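Local coordinates for protein putative pyrroline carboxylate reductase (Streptococcus pyogenes, PDB 2AHR) that probably catalyses the NAD(P)H-dependent reduction of 1-pyrroline-5-carboxylate to L-proline, the final step of proline biosynthesis, and binds NADP in a Rossmann-type domain, at residues Met112-Ala117 with Ala163-Ser168; Leu120-Ala125 with Asp145-Thr150; Leu174-Leu179 with Lys192-Val197. All blocks are in the same frame, centred on the assembly; numbering follows the deposited sequence.

Contact 1. Residues Met112-Ala117 with Ala163-Ser168; sequences MPNMNA and ALAGSS. With NAP (NADP nicotinamide-adenine-dinucleotide phosphate), chain S.
Asn-114 and Gly-166 mark the tight side of this buried contact, their CA atoms only 4.8 Å apart. With no side chain on Gly-166, the loop backbone can settle on the helix: Pro-113 O lies 3.8 Å from Gly-166 CA, and the CB of Asn-114 packs on that CA. The carboxamide of Asn-114 supplies the single direct hydrogen bond across the segments, ND2 to Ala-165 O at 3.0 Å with 151° at the hydrogen. The acceptor lies close to the amide plane, whereas ND2 stands above the carbonyl plane of Ala-165. A chi1 of 66° puts CG in the crowded position between backbone N and carbonyl carbon, and from there OD1 turns back to accept from Asn-116 N at 3.0 Å. This is an Asx turn; with ND2 on Ala-165 O, both ends of the amide are held. It forms where the loop between strands 108-112 and 122-128 of the Rossmann-type sheet meets helix 158-185, which has a pi-type turn at 163-167. Toward the nicotinamide amide the two segments no longer touch directly and are joined through water 1, which accepts from Met-115 N and donates to Gly-166 O (2.8 Å) and to O7N of NAP (2.7 Å). Segment 112-117 also touches the coenzyme: Pro-113 O approaches NAP C5N to 3.1 Å, and bent selenomethionine Met-112 brings SE within 3.6 Å of C5N.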
loop_
_atom_site.group_PDB
_atom_site.type_symbol
_atom_site.label_atom_id
_atom_site.label_comp_id
_atom_site.label_asym_id
_atom_site.label_seq_id
_atom_site.Cartn_x
_atom_site.Cartn_y
_atom_site.Cartn_z
HETATM N N MSE E 112 29.349 23.377 9.473
HETATM C CA MSE E 112 27.984 23.041 9.077
HETATM C C MSE E 112 27.034 23.787 9.985
HETATM O O MSE E 112 26.728 23.312 11.066
HETATM C CB MSE E 112 27.710 21.525 9.091
HETATM C CG MSE E 112 26.312 21.109 8.509
HETATM SE SE MSE E 112 25.727 22.076 7.056
HETATM C CE MSE E 112 27.002 21.550 5.935
ATOM N N PRO E 113 26.614 24.994 9.552
ATOM C CA PRO E 113 25.677 25.873 10.247
ATOM C C PRO E 113 24.222 25.624 9.853
ATOM O O PRO E 113 23.943 24.783 8.988
ATOM C CB PRO E 113 26.124 27.275 9.794
ATOM C CG PRO E 113 26.606 27.048 8.357
ATOM C CD PRO E 113 27.127 25.604 8.307
ATOM N N ASN E 114 23.299 26.344 10.486
ATOM C CA ASN E 114 21.905 26.309 10.068
ATOM C C ASN E 114 21.282 27.709 10.088
ATOM O O ASN E 114 21.937 28.683 10.483
ATOM C CB ASN E 114 21.095 25.256 10.849
ATOM C CG ASN E 114 20.958 25.585 12.331
ATOM O OD1 ASN E 114 20.887 26.757 12.723
ATOM N ND2 ASN E 114 20.906 24.555 13.156
HETATM N N MSE E 115 20.033 27.822 9.650
HETATM C CA MSE E 115 19.425 29.137 9.429
HETATM C C MSE E 115 19.158 29.865 10.772
HETATM O O MSE E 115 18.893 31.065 10.788
HETATM C CB MSE E 115 18.159 28.987 8.575
HETATM C CG MSE E 115 17.562 30.281 7.976
HETATM SE SE MSE E 115 18.573 31.243 6.812
HETATM C CE MSE E 115 19.259 30.043 5.726
ATOM N N ASN E 116 19.272 29.141 11.889
ATOM C CA ASN E 116 19.144 29.744 13.221
ATOM C C ASN E 116 20.308 30.683 13.582
ATOM O O ASN E 116 20.272 31.373 14.604
ATOM C CB ASN E 116 18.951 28.666 14.289
ATOM C CG ASN E 116 17.733 27.801 14.016
ATOM O OD1 ASN E 116 17.730 26.574 14.263
ATOM N ND2 ASN E 116 16.699 28.427 13.481
ATOM N N ALA E 117 21.335 30.689 12.737
ATOM C CA ALA E 117 22.335 31.755 12.749
ATOM C C ALA E 117 21.666 33.124 12.755
ATOM O O ALA E 117 22.186 34.059 13.365
ATOM C CB ALA E 117 23.281 31.623 11.555
ATOM N N ALA E 163 22.424 16.579 8.114
ATOM C CA ALA E 163 21.018 16.181 8.184
ATOM C C ALA E 163 20.379 16.523 9.528
ATOM O O ALA E 163 19.243 17.001 9.572
ATOM C CB ALA E 163 20.857 14.642 7.877
ATOM N N LEU E 164 21.080 16.237 10.630
ATOM C CA LEU E 164 20.511 16.440 11.952
ATOM C C LEU E 164 20.367 17.891 12.341
ATOM O O LEU E 164 19.474 18.235 13.119
ATOM C CB LEU E 164 21.352 15.757 13.022
ATOM C CG LEU E 164 21.403 14.239 13.027
ATOM C CD1 LEU E 164 22.220 13.827 14.270
ATOM C CD2 LEU E 164 20.018 13.642 13.053
ATOM N N ALA E 165 21.240 18.749 11.820
ATOM C CA ALA E 165 21.281 20.143 12.286
ATOM C C ALA E 165 21.080 21.121 11.156
ATOM O O ALA E 165 20.495 22.171 11.349
ATOM C CB ALA E 165 22.621 20.424 12.967
ATOM N N GLY E 166 21.623 20.793 9.989
ATOM C CA GLY E 166 21.631 21.709 8.841
ATOM C C GLY E 166 20.315 21.736 8.107
ATOM O O GLY E 166 19.784 22.818 7.782
ATOM N N SER E 167 19.785 20.545 7.843
ATOM C CA SER E 167 18.548 20.405 7.078
ATOM C C SER E 167 17.329 20.313 7.969
ATOM O O SER E 167 16.220 20.661 7.545
ATOM C CB SER E 167 18.594 19.127 6.231
ATOM O OG SER E 167 19.585 19.234 5.258
ATOM N N SER E 168 17.521 19.789 9.185
ATOM C CA SER E 168 16.395 19.485 10.072
ATOM C C SER E 168 15.492 20.665 10.389
ATOM O O SER E 168 14.297 20.467 10.622
ATOM C CB SER E 168 16.837 18.772 11.360
ATOM O OG SER E 168 17.558 19.639 12.212
HETATM P PA NAP S . 21.785 30.177 -2.126
HETATM O O1A NAP S . 21.313 29.743 -3.470
HETATM O O2A NAP S . 20.686 30.864 -1.387
HETATM O O5B NAP S . 23.098 31.119 -2.201
HETATM C C5B NAP S . 24.132 30.909 -3.135
HETATM C C4B NAP S . 24.648 32.279 -3.566
HETATM O O4B NAP S . 25.870 32.184 -4.278
HETATM C C3B NAP S . 23.640 32.995 -4.464
HETATM O O3B NAP S . 23.277 34.207 -3.837
HETATM C C2B NAP S . 24.362 33.231 -5.781
HETATM O O2B NAP S . 24.196 34.532 -6.324
HETATM C C1B NAP S . 25.822 33.093 -5.369
HETATM N N9A NAP S . 26.680 32.736 -6.525
HETATM C C8A NAP S . 26.324 32.040 -7.659
HETATM N N7A NAP S . 27.408 31.955 -8.468
HETATM C C5A NAP S . 28.450 32.591 -7.874
HETATM C C6A NAP S . 29.768 32.815 -8.274
HETATM N N6A NAP S . 30.026 32.874 -9.580
HETATM N N1A NAP S . 30.610 33.513 -7.431
HETATM C C2A NAP S . 30.149 34.007 -6.222
HETATM N N3A NAP S . 28.840 33.792 -5.844
HETATM C C4A NAP S . 28.002 33.093 -6.654
HETATM O O3 NAP S . 22.371 28.896 -1.322
HETATM P PN NAP S . 22.430 28.789 0.295
HETATM O O1N NAP S . 21.167 28.128 0.735
HETATM O O2N NAP S . 22.822 30.082 0.917
HETATM O O5D NAP S . 23.637 27.731 0.486
HETATM C C5D NAP S . 24.988 28.125 0.394
HETATM C C4D NAP S . 25.880 27.093 1.081
HETATM O O4D NAP S . 25.511 26.906 2.435
HETATM C C3D NAP S . 25.784 25.731 0.402
HETATM O O3D NAP S . 27.098 25.280 0.176
HETATM C C2D NAP S . 25.059 24.815 1.379
HETATM O O2D NAP S . 25.577 23.492 1.296
HETATM C C1D NAP S . 25.304 25.525 2.729
HETATM N N1N NAP S . 24.224 25.425 3.745
HETATM C C2N NAP S . 22.972 25.964 3.521
HETATM C C3N NAP S . 21.984 25.884 4.507
HETATM C C7N NAP S . 20.658 26.568 4.339
HETATM O O7N NAP S . 19.760 26.487 5.421
HETATM N N7N NAP S . 20.364 27.227 3.210
HETATM C C4N NAP S . 22.271 25.258 5.726
HETATM C C5N NAP S . 23.533 24.727 5.953
HETATM C C6N NAP S . 24.499 24.822 4.950
HETATM P P2B NAP S . 22.858 35.046 -7.076
HETATM O O1X NAP S . 23.171 36.393 -7.705
HETATM O O2X NAP S . 22.486 34.067 -8.167
HETATM O O3X NAP S . 21.712 35.186 -6.089
HETATM O O HOH W 1 19.463 25.556 7.944
#

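Contact 2. Residues Leu120-Ala125 with Asp145-Thr150; sequences LQSSTA and DSFGST
Three backbone hydrogen bonds of nearly equal straightness, about 150° at the hydrogen, join the segments in parallel register. Ser-122 N reaches an in-plane lone pair of Phe-147 O at 3.0 Å, Ser-149 N approaches Ser-122 O almost along the C=O axis at 2.9 Å, and Thr-124 N meets Ser-149 O at 3.1 Å from above the carbonyl plane. Hydroxyls extend this network. Ser-122 OG, anti to its backbone N, donates to Thr-124 OG1 (2.6 Å) and also bonds Asn-114 N; water 3 accepts from Thr-124 OG1 and donates a hydrogen bond to Ser-149 O. At the loop end, water 2 links Leu-120 O with Asp-145 O. Gly-148 fits where the backbones crowd: its CA lies 3.3 Å from Ser-122 O in a CA-H...O contact, and a CB would collide with that oxygen.

Packing centres on Phe-147. Its CG takes the crowded position between backbone N and carbonyl carbon (chi1 56°), which turns the ring edge to Ser-122 and Thr-124, the latter crossing at about a right angle. Ser-122 CB lies in the ring plane at 3.8 Å from Phe-147 CD1 and Thr-124 OG1 at 3.5 Å from Phe-147 CE1, while Ile-18 of helix 13-22 also packs against Phe-147. Leu-120 CD2 lies farther out, against Ser-146 O and Phe-147 CB. The segment axes diverge by 24°, and helix 134-145 links the strands: a beta-alpha-beta unit at the end of the Rossmann-type sheet, where 148-152 is an edge strand within this chain.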
loop_
_atom_site.group_PDB
_atom_site.type_symbol
_atom_site.label_atom_id
_atom_site.label_comp_id
_atom_site.label_asym_id
_atom_site.label_seq_id
_atom_site.Cartn_x
_atom_site.Cartn_y
_atom_site.Cartn_z
ATOM N N LEU E 120 21.406 33.999 16.008
ATOM C CA LEU E 120 22.641 33.639 16.695
ATOM C C LEU E 120 22.478 32.394 17.543
ATOM O O LEU E 120 23.068 32.305 18.628
ATOM C CB LEU E 120 23.191 34.798 17.558
ATOM C CG LEU E 120 23.162 36.223 17.000
ATOM C CD1 LEU E 120 23.813 37.216 18.005
ATOM C CD2 LEU E 120 23.849 36.289 15.649
ATOM N N GLN E 121 21.696 31.430 17.031
ATOM C CA GLN E 121 21.480 30.153 17.705
ATOM C C GLN E 121 21.644 28.963 16.761
ATOM O O GLN E 121 20.998 27.905 16.930
ATOM C CB GLN E 121 20.103 30.111 18.381
ATOM C CG GLN E 121 20.019 30.934 19.686
ATOM C CD GLN E 121 18.666 30.803 20.345
ATOM O OE1 GLN E 121 18.132 29.691 20.520
ATOM N NE2 GLN E 121 18.090 31.939 20.712
ATOM N N SER E 122 22.534 29.128 15.786
ATOM C CA SER E 122 22.930 28.034 14.926
ATOM C C SER E 122 23.534 26.901 15.762
ATOM O O SER E 122 24.099 27.139 16.838
ATOM C CB SER E 122 23.926 28.521 13.885
ATOM O OG SER E 122 24.437 27.444 13.133
ATOM N N SER E 123 23.375 25.668 15.283
ATOM C CA SER E 123 24.082 24.528 15.860
ATOM C C SER E 123 25.093 24.102 14.801
ATOM O O SER E 123 24.735 23.422 13.827
ATOM C CB SER E 123 23.102 23.388 16.210
ATOM O OG SER E 123 21.999 23.863 16.991
ATOM N N THR E 124 26.351 24.500 14.992
ATOM C CA THR E 124 27.367 24.475 13.944
ATOM C C THR E 124 28.471 23.468 14.206
ATOM O O THR E 124 29.124 23.507 15.253
ATOM C CB THR E 124 28.002 25.882 13.768
ATOM O OG1 THR E 124 26.963 26.839 13.515
ATOM C CG2 THR E 124 28.992 25.917 12.596
ATOM N N ALA E 125 28.686 22.557 13.252
ATOM C CA ALA E 125 29.820 21.656 13.319
ATOM C C ALA E 125 31.064 22.385 12.803
ATOM O O ALA E 125 30.972 23.249 11.917
ATOM C CB ALA E 125 29.564 20.391 12.505
ATOM N N ASP E 145 31.050 30.609 17.389
ATOM C CA ASP E 145 30.333 30.936 18.631
ATOM C C ASP E 145 29.600 32.286 18.552
ATOM O O ASP E 145 28.710 32.563 19.359
ATOM C CB ASP E 145 31.256 30.881 19.857
ATOM C CG ASP E 145 31.584 29.446 20.292
ATOM O OD1 ASP E 145 30.847 28.497 19.937
ATOM O OD2 ASP E 145 32.585 29.262 21.022
ATOM N N SER E 146 29.951 33.113 17.571
ATOM C CA SER E 146 29.283 34.405 17.421
ATOM C C SER E 146 27.885 34.285 16.827
ATOM O O SER E 146 27.088 35.208 16.955
ATOM C CB SER E 146 30.126 35.393 16.604
ATOM O OG SER E 146 30.045 35.133 15.205
ATOM N N PHE E 147 27.573 33.161 16.179
ATOM C CA PHE E 147 26.228 32.995 15.620
ATOM C C PHE E 147 25.513 31.733 16.093
ATOM O O PHE E 147 24.547 31.302 15.486
ATOM C CB PHE E 147 26.215 33.160 14.086
ATOM C CG PHE E 147 27.167 32.233 13.339
ATOM C CD1 PHE E 147 26.837 30.882 13.127
ATOM C CD2 PHE E 147 28.381 32.718 12.818
ATOM C CE1 PHE E 147 27.696 30.037 12.430
ATOM C CE2 PHE E 147 29.252 31.868 12.120
ATOM C CZ PHE E 147 28.909 30.522 11.931
ATOM N N GLY E 148 25.982 31.160 17.197
ATOM C CA GLY E 148 25.337 30.007 17.804
ATOM C C GLY E 148 26.292 29.215 18.675
ATOM O O GLY E 148 27.211 29.774 19.243
ATOM N N SER E 149 26.074 27.909 18.769
ATOM C CA SER E 149 26.991 27.001 19.446
ATOM C C SER E 149 27.863 26.270 18.421
ATOM O O SER E 149 27.584 26.302 17.193
ATOM C CB SER E 149 26.208 25.999 20.287
ATOM O OG SER E 149 25.548 26.671 21.345
ATOM N N THR E 150 28.915 25.622 18.920
ATOM C CA THR E 150 29.883 24.957 18.058
ATOM C C THR E 150 30.117 23.531 18.524
ATOM O O THR E 150 30.347 23.287 19.716
ATOM C CB THR E 150 31.213 25.720 18.005
ATOM O OG1 THR E 150 30.950 27.089 17.669
ATOM C CG2 THR E 150 32.154 25.116 16.930
HETATM O O HOH W 2 25.536 33.018 19.834
HETATM O O HOH W 3 27.398 28.449 15.555
#

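Contact 3. Residues Leu174-Leu179 with Lys192-Val197; sequences LFIEAL and KALEIV
No aromatic ring takes part between the two segments; the flat groups lie at the margins. The contact belongs to the helical dimerisation domain and packs two consecutive helices, 158-185 and 190-210, whose short segments run at 124° between their N-to-C directions. The Phe-175 ring makes no contact with 192-197 and stacks on Phe-175 of the second subunit. The Glu-177 carboxylate touches Leu-194 only loosely, its OE1 lying 4.5 Å from Leu-194 CD2, while its OE2 forms salt bridges with Lys-181 and Lys-190.

Each helix offers residues three apart: Ile-176 and Leu-179 against Leu-194 and Val-197. The CG2 branch of Ile-176, anti to its backbone N, touches two methyls, Leu-194 CD2 and Val-197 CG2, each 3.9 Å away; Ile-176 crosses Leu-194 at about a right angle but slides past Val-197 in the reverse direction. Leu-179 crosses Val-197 obliquely. No hydrogen bond spans the segments, and the contact is mainly between aliphatic side chains. Pro-215 of the second subunit packs on Leu-194 and Glu-177. Val-197 points its CB toward the other helix with chi1 at -20°, well away from a staggered value, its CG1 4.0 Å from Leu-179 CB and its CG2 4.0 Å from Ile-176 O.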
loop_
_atom_site.group_PDB
_atom_site.type_symbol
_atom_site.label_atom_id
_atom_site.label_comp_id
_atom_site.label_asym_id
_atom_site.label_seq_id
_atom_site.Cartn_x
_atom_site.Cartn_y
_atom_site.Cartn_z
ATOM N N LEU E 174 8.085 21.852 8.699
ATOM C CA LEU E 174 6.992 21.093 8.038
ATOM C C LEU E 174 6.114 20.376 9.075
ATOM O O LEU E 174 4.893 20.355 8.967
ATOM C CB LEU E 174 7.553 20.105 6.993
ATOM C CG LEU E 174 6.566 19.403 6.021
ATOM C CD1 LEU E 174 6.119 20.324 4.909
ATOM C CD2 LEU E 174 7.162 18.122 5.403
ATOM N N PHE E 175 6.764 19.797 10.083
ATOM C CA PHE E 175 6.091 19.192 11.212
ATOM C C PHE E 175 5.226 20.208 11.970
ATOM O O PHE E 175 4.097 19.929 12.319
ATOM C CB PHE E 175 7.146 18.572 12.149
ATOM C CG PHE E 175 6.561 17.845 13.340
ATOM C CD1 PHE E 175 6.035 16.548 13.202
ATOM C CD2 PHE E 175 6.548 18.443 14.608
ATOM C CE1 PHE E 175 5.497 15.866 14.309
ATOM C CE2 PHE E 175 6.032 17.774 15.724
ATOM C CZ PHE E 175 5.500 16.477 15.568
ATOM N N ILE E 176 5.773 21.394 12.230
ATOM C CA ILE E 176 5.032 22.452 12.896
ATOM C C ILE E 176 3.841 22.904 12.032
ATOM O O ILE E 176 2.724 23.101 12.527
ATOM C CB ILE E 176 5.982 23.624 13.255
ATOM C CG1 ILE E 176 6.780 23.284 14.518
ATOM C CG2 ILE E 176 5.204 24.929 13.492
ATOM C CD1 ILE E 176 7.949 24.292 14.832
ATOM N N GLU E 177 4.079 23.071 10.733
ATOM C CA GLU E 177 3.025 23.471 9.812
ATOM C C GLU E 177 1.909 22.415 9.810
ATOM O O GLU E 177 0.708 22.765 9.727
ATOM C CB GLU E 177 3.604 23.626 8.418
ATOM C CG GLU E 177 2.592 23.905 7.332
ATOM C CD GLU E 177 2.048 25.313 7.374
ATOM O OE1 GLU E 177 2.539 26.129 8.173
ATOM O OE2 GLU E 177 1.105 25.602 6.614
ATOM N N ALA E 178 2.307 21.132 9.917
ATOM C CA ALA E 178 1.339 20.031 9.894
ATOM C C ALA E 178 0.400 20.075 11.095
ATOM O O ALA E 178 -0.793 19.909 10.937
ATOM C CB ALA E 178 2.067 18.664 9.824
ATOM N N LEU E 179 0.956 20.266 12.299
ATOM C CA LEU E 179 0.140 20.441 13.510
ATOM C C LEU E 179 -0.809 21.642 13.387
ATOM O O LEU E 179 -1.976 21.570 13.773
ATOM C CB LEU E 179 1.050 20.646 14.731
ATOM C CG LEU E 179 1.868 19.412 15.137
ATOM C CD1 LEU E 179 2.971 19.775 16.132
ATOM C CD2 LEU E 179 0.927 18.380 15.718
ATOM N N LYS E 192 -3.349 31.560 15.199
ATOM C CA LYS E 192 -3.558 31.086 16.551
ATOM C C LYS E 192 -3.010 29.659 16.735
ATOM O O LYS E 192 -2.339 29.374 17.735
ATOM C CB LYS E 192 -5.057 31.150 16.907
ATOM C CG LYS E 192 -5.392 30.817 18.354
ATOM C CD LYS E 192 -4.588 31.668 19.390
ATOM C CE LYS E 192 -4.829 33.191 19.214
ATOM N NZ LYS E 192 -4.180 34.057 20.268
ATOM N N ALA E 193 -3.286 28.776 15.774
ATOM C CA ALA E 193 -2.808 27.386 15.854
ATOM C C ALA E 193 -1.285 27.371 15.854
ATOM O O ALA E 193 -0.675 26.648 16.641
ATOM C CB ALA E 193 -3.366 26.538 14.703
ATOM N N LEU E 194 -0.673 28.196 14.995
ATOM C CA LEU E 194 0.802 28.292 14.934
ATOM C C LEU E 194 1.417 28.808 16.247
ATOM O O LEU E 194 2.461 28.327 16.704
ATOM C CB LEU E 194 1.253 29.223 13.796
ATOM C CG LEU E 194 1.488 28.676 12.394
ATOM C CD1 LEU E 194 1.796 29.845 11.426
ATOM C CD2 LEU E 194 2.628 27.629 12.386
ATOM N N GLU E 195 0.762 29.800 16.843
ATOM C CA GLU E 195 1.238 30.388 18.075
ATOM C C GLU E 195 1.243 29.330 19.177
ATOM O O GLU E 195 2.244 29.136 19.852
ATOM C CB GLU E 195 0.366 31.586 18.434
ATOM C CG GLU E 195 0.681 32.193 19.783
ATOM C CD GLU E 195 -0.321 33.276 20.206
ATOM O OE1 GLU E 195 -1.395 33.417 19.586
ATOM O OE2 GLU E 195 -0.027 33.982 21.183
ATOM N N ILE E 196 0.129 28.629 19.330
ATOM C CA ILE E 196 0.018 27.583 20.320
ATOM C C ILE E 196 1.045 26.475 20.101
ATOM O O ILE E 196 1.699 26.068 21.068
ATOM C CB ILE E 196 -1.379 26.943 20.315
ATOM C CG1 ILE E 196 -2.446 27.978 20.721
ATOM C CG2 ILE E 196 -1.392 25.661 21.204
ATOM C CD1 ILE E 196 -3.889 27.592 20.316
ATOM N N VAL E 197 1.160 25.944 18.869
ATOM C CA VAL E 197 2.106 24.825 18.706
ATOM C C VAL E 197 3.594 25.254 18.769
ATOM O O VAL E 197 4.426 24.532 19.343
ATOM C CB VAL E 197 1.793 23.771 17.539
ATOM C CG1 VAL E 197 0.356 23.788 17.072
ATOM C CG2 VAL E 197 2.778 23.856 16.408
#

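Overall arrangement
From the N terminus, the chain first builds the Rossmann-type sheet as far as strand 108-112, then enters the loop that opens contact 1. Contact 2 opens almost at once with 120-125 and closes at 145-150, after helix 134-145. Strand 148-152 then leads into helix 158-185, whose early part closes contact 1, so contact 2 is nested inside that loop. The two touch, with centres 10 Å apart: Asn-116 O and Gln-121 N, at 2.8 Å, probably hydrogen-bond. Contact 3 follows in series, farther along the same helix and about 20 Å from contact 1 between centres, tying helix 158-185 to helix 190-210. All three also touch the second subunit.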